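Local structure of 1,4-dihydroxy-2-naphthoyl-CoA hydrolase (Escherichia coli, 4K49) at residues A[23-28]-A[43-48]; A[88-93]-A[123-128]. The protein catalyses the hydrolysis of 1,4-dihydroxy-2-naphthoyl-CoA to 1,4-dihydroxy-2-naphthoate and CoA in menaquinone biosynthesis, and also acts on many other acyl-CoA thioesters. All coordinates share one frame; numbering follows the deposited sequence.

Interaction 1: A[23-28]-A[43-48]; sequences FLDIRF and DSRTKQ. With HFQ (2,4-dihydroxyphenacyl coenzyme A), chain E.
A Schellman motif closing helix 20-23, with L24 and D25 at its turn, packs against R45 and T46 of the Asx turn that starts at D43. The C-prime residue D25 has the expected positive phi, 56°. The CD2 branch of L24 carries the apolar part of the contact, 3.7 Å from R45 O, and meets T46 CG2 at 4.0 Å. No direct hydrogen bond spans the segments; water links their polar groups, while the D25 and R45 charges stay beyond salt-bridge distance. One water donates to F23 O and accepts from R45 NH2 at 3.1 Å; a second donates to D25 OD2 and accepts from R45 NH1 at 2.7 Å. Both waters lie at the edge of the R45 guanidinium, in its plane. D25 OD2 also forms a salt bridge with R97, so its direct charge partner lies outside the two segments.

D43 sets the rotation of that guanidinium by a side-on, two-nitrogen grip. R45 NH1 reaches the syn lone pair of D43 OD2 at 2.8 Å (N-H...O 170°), while R45 NE meets D43 OD1 at 3.2 Å. The same OD1 also accepts from R45 N at 2.8 Å, the bond that defines the Asx turn. T46 OG1, lying between its backbone N and carbonyl carbon (chi1 58°), accepts from D43 N and bonds to P41 O. Further on, Q48 lies beside the dihydroxyphenyl ring of the ligand, with Q48 CB 3.3 Å from HFQ C3B; its OE1 is taken by F50 N and L52 N.

L24 and T46 also touch V60 and A57 of helix 55-72, and F23 of the second subunit packs on R45. The arrangement thus joins the approach to strand 27-31 with the loop entering the long central helix of a hotdog-fold thioesterase, the helix that carries E63.

Interaction 2: A[88-93]-A[123-128]; sequences NHVRSA and GRLCCS. With HFQ (2,4-dihydroxyphenacyl coenzyme A), chain E.
C126 O is gripped by two backbone amides and a water. V90 N lies 2.9 Å from C126 O, above the carbonyl plane, and R91 N lies 3.2 Å from C126 O on the same face, with a straighter N-H...O angle of 166°. The water donates to C126 O and also bonds H89 ND1. This double grip occurs where C126 and C127 form a classic beta bulge opposite I118. Regular antiparallel pairing flanks the bulge on the N88 side: N88 and S128 are a hydrogen-bonded pair, H89 and C127 a non-hydrogen-bonded one.

R91, its CG anti to the backbone N (chi1 175°), passes L125 O with its CB, then bends at chi3 to cross R124 obliquely. The two guanidiniums are stacked, planes 4° apart and centres 4.3 Å apart, and R124 CD sits over the centre of the R91 group. D120, salt-bridged to R124 NE, would help offset the like charges. R91 NE reaches L125 O through a second water in the guanidinium plane. R91 NH2 comes within 3.6 Å of HFQ O8A, on the ligand's ribose phosphate. An alanine at R91 would probably leave R124 without its stacked partner and take the R91 charge away from that phosphate.

The end of strand 80-89 and the residue after it offer their carbonyls to the pantetheine arm: H89 O accepts from HFQ N8P at 2.7 Å, and V90 O from HFQ OAP, also at 2.7 Å. H89 NE2 bonds E63 of the second subunit. Strand 125-135 lies between strands 80-89 and 111-119, and through N88 the sheet continues into a strand of the second subunit.

Interactions 1 and 2 are both partly buried and reach the same sheet, yet their centres lie 16 Å apart and their nearest atoms about 6 Å apart. Interaction 1 joins the helix end and turn ahead of strand 27-31 to a loop leading into helix 55-72, with a small shared surface (207 Å²) and water-mediated polar links. Interaction 2 buries 484 Å² and rests on direct backbone hydrogen bonds between a strand end with the loop that follows it and the start of strand 125-135; its cationic stack lies where R124 is exposed. Both touch the same HFQ molecule: 43-48 beside its aromatic end, 88-93 along its pantetheine arm. Each also meets the second subunit, interaction 1 by packing and backbone hydrogen bonds from K47, interaction 2 by continuing the sheet.

Interaction 1: A[23-28]-A[43-48]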
loop_
_atom_site.group_PDB
_atom_site.type_symbol
_atom_site.label_atom_id
_atom_site.label_comp_id
_atom_site.label_asym_id
_atom_site.label_seq_id
_atom_site.Cartn_x
_atom_site.Cartn_y
_atom_site.Cartn_z
ATOM N N PHE A 23 -2.530 -2.946 -13.411
ATOM C CA PHE A 23 -3.310 -4.074 -12.888
ATOM C C PHE A 23 -4.448 -3.678 -11.945
ATOM O O PHE A 23 -5.437 -4.402 -11.827
ATOM C CB PHE A 23 -2.408 -5.093 -12.190
ATOM C CG PHE A 23 -1.931 -6.195 -13.087
ATOM C CD1 PHE A 23 -2.785 -7.238 -13.453
ATOM C CD2 PHE A 23 -0.619 -6.205 -13.547
ATOM C CE1 PHE A 23 -2.332 -8.262 -14.283
ATOM C CE2 PHE A 23 -0.158 -7.220 -14.370
ATOM C CZ PHE A 23 -1.011 -8.250 -14.738
ATOM N N LEU A 24 -4.298 -2.550 -11.259
ATOM C CA LEU A 24 -5.335 -2.069 -10.356
ATOM C C LEU A 24 -6.242 -1.038 -11.015
ATOM O O LEU A 24 -7.075 -0.436 -10.328
ATOM C CB LEU A 24 -4.732 -1.479 -9.072
ATOM C CG LEU A 24 -3.833 -2.396 -8.247
ATOM C CD1 LEU A 24 -3.452 -1.727 -6.943
ATOM C CD2 LEU A 24 -4.535 -3.711 -7.977
ATOM N N ASP A 25 -6.092 -0.855 -12.330
ATOM C CA ASP A 25 -6.908 0.104 -13.084
ATOM C C ASP A 25 -6.792 1.498 -12.479
ATOM O O ASP A 25 -7.778 2.235 -12.365
ATOM C CB ASP A 25 -8.377 -0.336 -13.139
ATOM C CG ASP A 25 -9.202 0.489 -14.113
ATOM O OD1 ASP A 25 -8.662 0.897 -15.160
ATOM O OD2 ASP A 25 -10.392 0.740 -13.823
ATOM N N ILE A 26 -5.582 1.852 -12.072
ATOM C CA ILE A 26 -5.325 3.216 -11.638
ATOM C C ILE A 26 -5.219 4.105 -12.871
ATOM O O ILE A 26 -4.427 3.840 -13.778
ATOM C CB ILE A 26 -4.077 3.301 -10.734
ATOM C CG1 ILE A 26 -4.356 2.532 -9.429
ATOM C CG2 ILE A 26 -3.748 4.754 -10.436
ATOM C CD1 ILE A 26 -3.167 2.430 -8.472
ATOM N N ARG A 27 -6.051 5.142 -12.918
ATOM C CA ARG A 27 -6.143 5.998 -14.098
ATOM C C ARG A 27 -5.869 7.441 -13.735
ATOM O O ARG A 27 -6.602 8.046 -12.945
ATOM C CB ARG A 27 -7.546 5.922 -14.721
ATOM C CG ARG A 27 -7.955 4.543 -15.206
ATOM C CD ARG A 27 -6.966 3.990 -16.220
ATOM N NE ARG A 27 -6.965 4.742 -17.475
ATOM C CZ ARG A 27 -6.062 4.577 -18.437
ATOM N NH1 ARG A 27 -5.089 3.691 -18.280
ATOM N NH2 ARG A 27 -6.129 5.301 -19.552
ATOM N N PHE A 28 -4.829 8.010 -14.326
ATOM C CA PHE A 28 -4.602 9.434 -14.148
ATOM C C PHE A 28 -5.602 10.214 -14.977
ATOM O O PHE A 28 -5.806 9.936 -16.168
ATOM C CB PHE A 28 -3.157 9.790 -14.480
ATOM C CG PHE A 28 -2.185 9.231 -13.493
ATOM C CD1 PHE A 28 -1.775 7.903 -13.584
ATOM C CD2 PHE A 28 -1.700 10.021 -12.455
ATOM C CE1 PHE A 28 -0.894 7.368 -12.657
ATOM C CE2 PHE A 28 -0.814 9.490 -11.519
ATOM C CZ PHE A 28 -0.416 8.162 -11.623
ATOM N N ASP A 43 -12.971 -2.876 -5.907
ATOM C CA ASP A 43 -13.523 -4.156 -6.347
ATOM C C ASP A 43 -12.606 -5.285 -5.921
ATOM O O ASP A 43 -11.726 -5.080 -5.079
ATOM C CB ASP A 43 -13.780 -4.175 -7.865
ATOM C CG ASP A 43 -12.513 -3.995 -8.699
ATOM O OD1 ASP A 43 -11.442 -4.554 -8.356
ATOM O OD2 ASP A 43 -12.597 -3.305 -9.743
ATOM N N SER A 44 -12.787 -6.470 -6.501
ATOM C CA SER A 44 -12.047 -7.641 -6.023
ATOM C C SER A 44 -10.531 -7.452 -6.076
ATOM O O SER A 44 -9.794 -8.057 -5.298
ATOM C CB SER A 44 -12.447 -8.898 -6.798
ATOM O OG SER A 44 -12.159 -8.749 -8.176
ATOM N N ARG A 45 -10.059 -6.616 -6.992
ATOM C CA ARG A 45 -8.613 -6.409 -7.133
ATOM C C ARG A 45 -8.043 -5.567 -6.010
ATOM O O ARG A 45 -6.832 -5.565 -5.788
ATOM C CB ARG A 45 -8.316 -5.755 -8.484
ATOM C CG ARG A 45 -8.780 -6.629 -9.665
ATOM C CD ARG A 45 -8.708 -5.855 -10.966
ATOM N NE ARG A 45 -9.775 -4.866 -11.045
ATOM C CZ ARG A 45 -9.995 -4.090 -12.103
ATOM N NH1 ARG A 45 -10.998 -3.219 -12.100
ATOM N NH2 ARG A 45 -9.209 -4.186 -13.155
ATOM N N THR A 46 -8.911 -4.852 -5.296
ATOM C CA THR A 46 -8.455 -3.857 -4.316
ATOM C C THR A 46 -9.182 -3.927 -2.978
ATOM O O THR A 46 -9.000 -3.052 -2.128
ATOM C CB THR A 46 -8.598 -2.427 -4.866
ATOM O OG1 THR A 46 -9.961 -2.192 -5.214
ATOM C CG2 THR A 46 -7.746 -2.237 -6.112
ATOM N N LYS A 47 -10.021 -4.941 -2.778
ATOM C CA LYS A 47 -10.719 -5.067 -1.487
ATOM C C LYS A 47 -9.983 -5.978 -0.513
ATOM O O LYS A 47 -9.169 -6.812 -0.926
ATOM C CB LYS A 47 -12.141 -5.614 -1.687
ATOM C CG LYS A 47 -13.133 -4.613 -2.251
ATOM C CD LYS A 47 -14.411 -5.351 -2.642
ATOM C CE LYS A 47 -15.564 -4.392 -2.801
ATOM N NZ LYS A 47 -16.843 -5.099 -3.074
ATOM N N GLN A 48 -10.295 -5.831 0.772
ATOM C CA GLN A 48 -9.813 -6.762 1.786
ATOM C C GLN A 48 -10.901 -7.824 2.030
ATOM O O GLN A 48 -11.994 -7.725 1.452
ATOM C CB GLN A 48 -9.330 -6.015 3.051
ATOM C CG GLN A 48 -10.148 -4.804 3.506
ATOM C CD GLN A 48 -11.255 -5.202 4.454
ATOM O OE1 GLN A 48 -12.224 -5.862 4.049
ATOM N NE2 GLN A 48 -11.117 -4.825 5.731
HETATM C CB HFQ E . -7.568 -2.842 6.895
HETATM N N1A HFQ E . -18.948 -2.395 13.276
HETATM O O1A HFQ E . -17.625 7.088 14.762
HETATM P P1A HFQ E . -16.557 6.480 13.809
HETATM C C1B HFQ E . -7.291 -3.825 5.715
HETATM O O1B HFQ E . -7.031 -3.358 4.559
HETATM C C1D HFQ E . -18.461 2.236 11.525
HETATM S S1P HFQ E . -9.250 -2.226 6.982
HETATM C C2A HFQ E . -18.809 -1.975 12.007
HETATM O O2A HFQ E . -15.880 7.591 12.991
HETATM P P2A HFQ E . -14.125 6.312 15.017
HETATM C C2B HFQ E . -7.341 -5.296 5.869
HETATM O O2B HFQ E . -7.327 -9.452 6.102
HETATM C C2D HFQ E . -19.459 3.185 11.793
HETATM O O2D HFQ E . -20.755 2.747 11.381
HETATM C C2P HFQ E . -9.484 -1.045 5.675
HETATM N N3A HFQ E . -18.691 -0.665 11.723
HETATM O O3A HFQ E . -15.524 5.681 14.628
HETATM C C3B HFQ E . -6.589 -6.049 4.971
HETATM O O3B HFQ E . -8.838 -5.216 7.767
HETATM C C3D HFQ E . -19.077 4.406 11.150
HETATM O O3D HFQ E . -19.876 4.648 9.968
HETATM P P3D HFQ E . -20.625 6.101 9.775
HETATM C C3P HFQ E . -8.793 0.267 5.852
HETATM C C4A HFQ E . -18.707 0.253 12.717
HETATM O O4A HFQ E . -14.358 7.538 15.782
HETATM C C4B HFQ E . -6.592 -7.413 5.045
HETATM C C4D HFQ E . -17.685 4.286 10.818
HETATM O O4D HFQ E . -17.269 2.984 11.322
HETATM N N4P HFQ E . -9.208 0.953 6.969
HETATM C C5A HFQ E . -18.848 -0.143 14.045
HETATM O O5A HFQ E . -13.385 5.262 15.876
HETATM C C5B HFQ E . -7.344 -8.063 6.034
HETATM C C5D HFQ E . -16.948 5.340 11.529
HETATM O O5D HFQ E . -17.269 5.450 12.860
HETATM C C5P HFQ E . -10.507 1.522 6.992
HETATM O O5P HFQ E . -11.283 1.431 5.973
HETATM C C6A HFQ E . -18.972 -1.528 14.312
HETATM N N6A HFQ E . -19.121 -2.012 15.662
HETATM O O6A HFQ E . -13.276 6.568 13.728
HETATM C C6B HFQ E . -8.099 -7.312 6.943
HETATM C C6P HFQ E . -10.988 2.283 8.203
HETATM N N7A HFQ E . -18.827 1.001 14.809
HETATM O O7A HFQ E . -21.077 6.675 11.219
HETATM C C7B HFQ E . -8.102 -5.941 6.856
HETATM C C7P HFQ E . -11.655 3.626 7.860
HETATM C C8A HFQ E . -18.683 2.067 13.997
HETATM O O8A HFQ E . -19.714 7.033 9.131
HETATM N N8P HFQ E . -11.686 4.573 8.975
HETATM N N9A HFQ E . -18.603 1.613 12.727
HETATM O O9A HFQ E . -21.863 5.920 8.887
HETATM C C9P HFQ E . -12.788 4.479 9.950
HETATM O O9P HFQ E . -13.625 3.661 9.796
HETATM C CAP HFQ E . -12.783 5.448 11.124
HETATM O OAP HFQ E . -11.899 6.486 10.838
HETATM C CBP HFQ E . -12.268 4.769 12.411
HETATM C CCP HFQ E . -12.155 5.779 13.484
HETATM C CDP HFQ E . -13.196 3.624 12.851
HETATM C CEP HFQ E . -10.940 4.193 12.130
HETATM O O HOH W 1 -6.645 -5.786 -13.566
HETATM O O HOH W 2 -11.833 -1.356 -13.878
#

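Interaction 2: A[88-93]-A[123-128]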
loop_
_atom_site.group_PDB
_atom_site.type_symbol
_atom_site.label_atom_id
_atom_site.label_comp_id
_atom_site.label_asym_id
_atom_site.label_seq_id
_atom_site.Cartn_x
_atom_site.Cartn_y
_atom_site.Cartn_z
ATOM N N ASN A 88 -3.405 7.740 6.906
ATOM C CA ASN A 88 -4.451 7.516 7.878
ATOM C C ASN A 88 -5.693 7.088 7.115
ATOM O O ASN A 88 -6.089 7.748 6.141
ATOM C CB ASN A 88 -4.739 8.792 8.667
ATOM C CG ASN A 88 -5.593 8.533 9.879
ATOM O OD1 ASN A 88 -6.791 8.240 9.759
ATOM N ND2 ASN A 88 -4.984 8.616 11.064
ATOM N N HIS A 89 -6.292 5.982 7.537
ATOM C CA HIS A 89 -7.528 5.505 6.933
ATOM C C HIS A 89 -8.715 6.105 7.688
ATOM O O HIS A 89 -9.142 5.569 8.715
ATOM C CB HIS A 89 -7.574 3.964 6.950
ATOM C CG HIS A 89 -6.383 3.311 6.302
ATOM N ND1 HIS A 89 -6.038 3.529 4.984
ATOM C CD2 HIS A 89 -5.468 2.435 6.790
ATOM C CE1 HIS A 89 -4.954 2.827 4.690
ATOM N NE2 HIS A 89 -4.592 2.147 5.766
ATOM N N VAL A 90 -9.232 7.230 7.193
ATOM C CA VAL A 90 -10.236 7.990 7.939
ATOM C C VAL A 90 -11.672 7.540 7.655
ATOM O O VAL A 90 -12.559 7.737 8.481
ATOM C CB VAL A 90 -10.112 9.524 7.713
ATOM C CG1 VAL A 90 -8.700 10.001 7.996
ATOM C CG2 VAL A 90 -10.474 9.874 6.314
ATOM N N ARG A 91 -11.905 6.956 6.483
ATOM C CA ARG A 91 -13.234 6.456 6.135
ATOM C C ARG A 91 -13.112 5.299 5.165
ATOM O O ARG A 91 -12.274 5.321 4.258
ATOM C CB ARG A 91 -14.099 7.563 5.526
ATOM C CG ARG A 91 -15.463 7.080 5.018
ATOM C CD ARG A 91 -16.237 8.199 4.318
ATOM N NE ARG A 91 -16.594 9.262 5.254
ATOM C CZ ARG A 91 -17.680 9.244 6.023
ATOM N NH1 ARG A 91 -17.921 10.250 6.850
ATOM N NH2 ARG A 91 -18.524 8.221 5.969
ATOM N N SER A 92 -13.942 4.280 5.353
ATOM C CA SER A 92 -13.885 3.105 4.504
ATOM C C SER A 92 -14.631 3.363 3.196
ATOM O O SER A 92 -15.463 4.275 3.109
ATOM C CB SER A 92 -14.491 1.900 5.235
ATOM O OG SER A 92 -15.868 2.114 5.490
ATOM N N ALA A 93 -14.325 2.574 2.168
ATOM C CA ALA A 93 -15.089 2.600 0.917
ATOM C C ALA A 93 -15.424 1.163 0.536
ATOM O O ALA A 93 -14.690 0.243 0.900
ATOM C CB ALA A 93 -14.294 3.293 -0.188
ATOM N N GLY A 123 -17.033 12.918 -2.433
ATOM C CA GLY A 123 -16.078 13.945 -2.068
ATOM C C GLY A 123 -15.648 13.837 -0.622
ATOM O O GLY A 123 -15.033 14.767 -0.090
ATOM N N ARG A 124 -15.972 12.707 0.012
ATOM C CA ARG A 124 -15.608 12.484 1.411
ATOM C C ARG A 124 -14.203 11.937 1.505
ATOM O O ARG A 124 -13.846 10.985 0.802
ATOM C CB ARG A 124 -16.574 11.513 2.089
ATOM C CG ARG A 124 -18.008 12.031 2.174
ATOM C CD ARG A 124 -18.907 11.040 2.889
ATOM N NE ARG A 124 -18.960 9.760 2.187
ATOM C CZ ARG A 124 -19.888 8.834 2.385
ATOM N NH1 ARG A 124 -19.850 7.700 1.698
ATOM N NH2 ARG A 124 -20.863 9.043 3.263
ATOM N N LEU A 125 -13.411 12.527 2.391
ATOM C CA LEU A 125 -12.034 12.083 2.578
ATOM C C LEU A 125 -12.006 10.656 3.134
ATOM O O LEU A 125 -12.688 10.350 4.113
ATOM C CB LEU A 125 -11.304 13.050 3.507
ATOM C CG LEU A 125 -9.834 12.731 3.747
ATOM C CD1 LEU A 125 -9.014 12.906 2.466
ATOM C CD2 LEU A 125 -9.311 13.603 4.864
ATOM N N CYS A 126 -11.246 9.779 2.481
ATOM C CA CYS A 126 -11.141 8.386 2.922
ATOM C C CYS A 126 -9.739 8.008 3.395
ATOM O O CYS A 126 -9.575 7.160 4.281
ATOM C CB CYS A 126 -11.603 7.437 1.814
ATOM S SG CYS A 126 -13.400 7.466 1.567
ATOM N N CYS A 127 -8.733 8.629 2.788
ATOM C CA CYS A 127 -7.347 8.357 3.146
ATOM C C CYS A 127 -6.549 9.632 2.995
ATOM O O CYS A 127 -6.638 10.318 1.969
ATOM C CB CYS A 127 -6.752 7.261 2.251
ATOM S SG CYS A 127 -5.057 6.749 2.716
ATOM N N SER A 128 -5.788 9.959 4.033
ATOM C CA SER A 128 -4.844 11.069 3.976
ATOM C C SER A 128 -3.446 10.476 4.095
ATOM O O SER A 128 -3.144 9.781 5.073
ATOM C CB SER A 128 -5.105 12.036 5.121
ATOM O OG SER A 128 -4.172 13.107 5.122
HETATM C CB HFQ E . -7.568 -2.842 6.895
HETATM N N1A HFQ E . -18.948 -2.395 13.276
HETATM O O1A HFQ E . -17.625 7.088 14.762
HETATM P P1A HFQ E . -16.557 6.480 13.809
HETATM C C1B HFQ E . -7.291 -3.825 5.715
HETATM O O1B HFQ E . -7.031 -3.358 4.559
HETATM C C1D HFQ E . -18.461 2.236 11.525
HETATM S S1P HFQ E . -9.250 -2.226 6.982
HETATM C C2A HFQ E . -18.809 -1.975 12.007
HETATM O O2A HFQ E . -15.880 7.591 12.991
HETATM P P2A HFQ E . -14.125 6.312 15.017
HETATM C C2B HFQ E . -7.341 -5.296 5.869
HETATM O O2B HFQ E . -7.327 -9.452 6.102
HETATM C C2D HFQ E . -19.459 3.185 11.793
HETATM O O2D HFQ E . -20.755 2.747 11.381
HETATM C C2P HFQ E . -9.484 -1.045 5.675
HETATM N N3A HFQ E . -18.691 -0.665 11.723
HETATM O O3A HFQ E . -15.524 5.681 14.628
HETATM C C3B HFQ E . -6.589 -6.049 4.971
HETATM O O3B HFQ E . -8.838 -5.216 7.767
HETATM C C3D HFQ E . -19.077 4.406 11.150
HETATM O O3D HFQ E . -19.876 4.648 9.968
HETATM P P3D HFQ E . -20.625 6.101 9.775
HETATM C C3P HFQ E . -8.793 0.267 5.852
HETATM C C4A HFQ E . -18.707 0.253 12.717
HETATM O O4A HFQ E . -14.358 7.538 15.782
HETATM C C4B HFQ E . -6.592 -7.413 5.045
HETATM C C4D HFQ E . -17.685 4.286 10.818
HETATM O O4D HFQ E . -17.269 2.984 11.322
HETATM N N4P HFQ E . -9.208 0.953 6.969
HETATM C C5A HFQ E . -18.848 -0.143 14.045
HETATM O O5A HFQ E . -13.385 5.262 15.876
HETATM C C5B HFQ E . -7.344 -8.063 6.034
HETATM C C5D HFQ E . -16.948 5.340 11.529
HETATM O O5D HFQ E . -17.269 5.450 12.860
HETATM C C5P HFQ E . -10.507 1.522 6.992
HETATM O O5P HFQ E . -11.283 1.431 5.973
HETATM C C6A HFQ E . -18.972 -1.528 14.312
HETATM N N6A HFQ E . -19.121 -2.012 15.662
HETATM O O6A HFQ E . -13.276 6.568 13.728
HETATM C C6B HFQ E . -8.099 -7.312 6.943
HETATM C C6P HFQ E . -10.988 2.283 8.203
HETATM N N7A HFQ E . -18.827 1.001 14.809
HETATM O O7A HFQ E . -21.077 6.675 11.219
HETATM C C7B HFQ E . -8.102 -5.941 6.856
HETATM C C7P HFQ E . -11.655 3.626 7.860
HETATM C C8A HFQ E . -18.683 2.067 13.997
HETATM O O8A HFQ E . -19.714 7.033 9.131
HETATM N N8P HFQ E . -11.686 4.573 8.975
HETATM N N9A HFQ E . -18.603 1.613 12.727
HETATM O O9A HFQ E . -21.863 5.920 8.887
HETATM C C9P HFQ E . -12.788 4.479 9.950
HETATM O O9P HFQ E . -13.625 3.661 9.796
HETATM C CAP HFQ E . -12.783 5.448 11.124
HETATM O OAP HFQ E . -11.899 6.486 10.838
HETATM C CBP HFQ E . -12.268 4.769 12.411
HETATM C CCP HFQ E . -12.155 5.779 13.484
HETATM C CDP HFQ E . -13.196 3.624 12.851
HETATM C CEP HFQ E . -10.940 4.193 12.130
HETATM O O HOH W 3 -8.480 4.489 3.601
HETATM O O HOH W 4 -14.633 11.385 5.663
#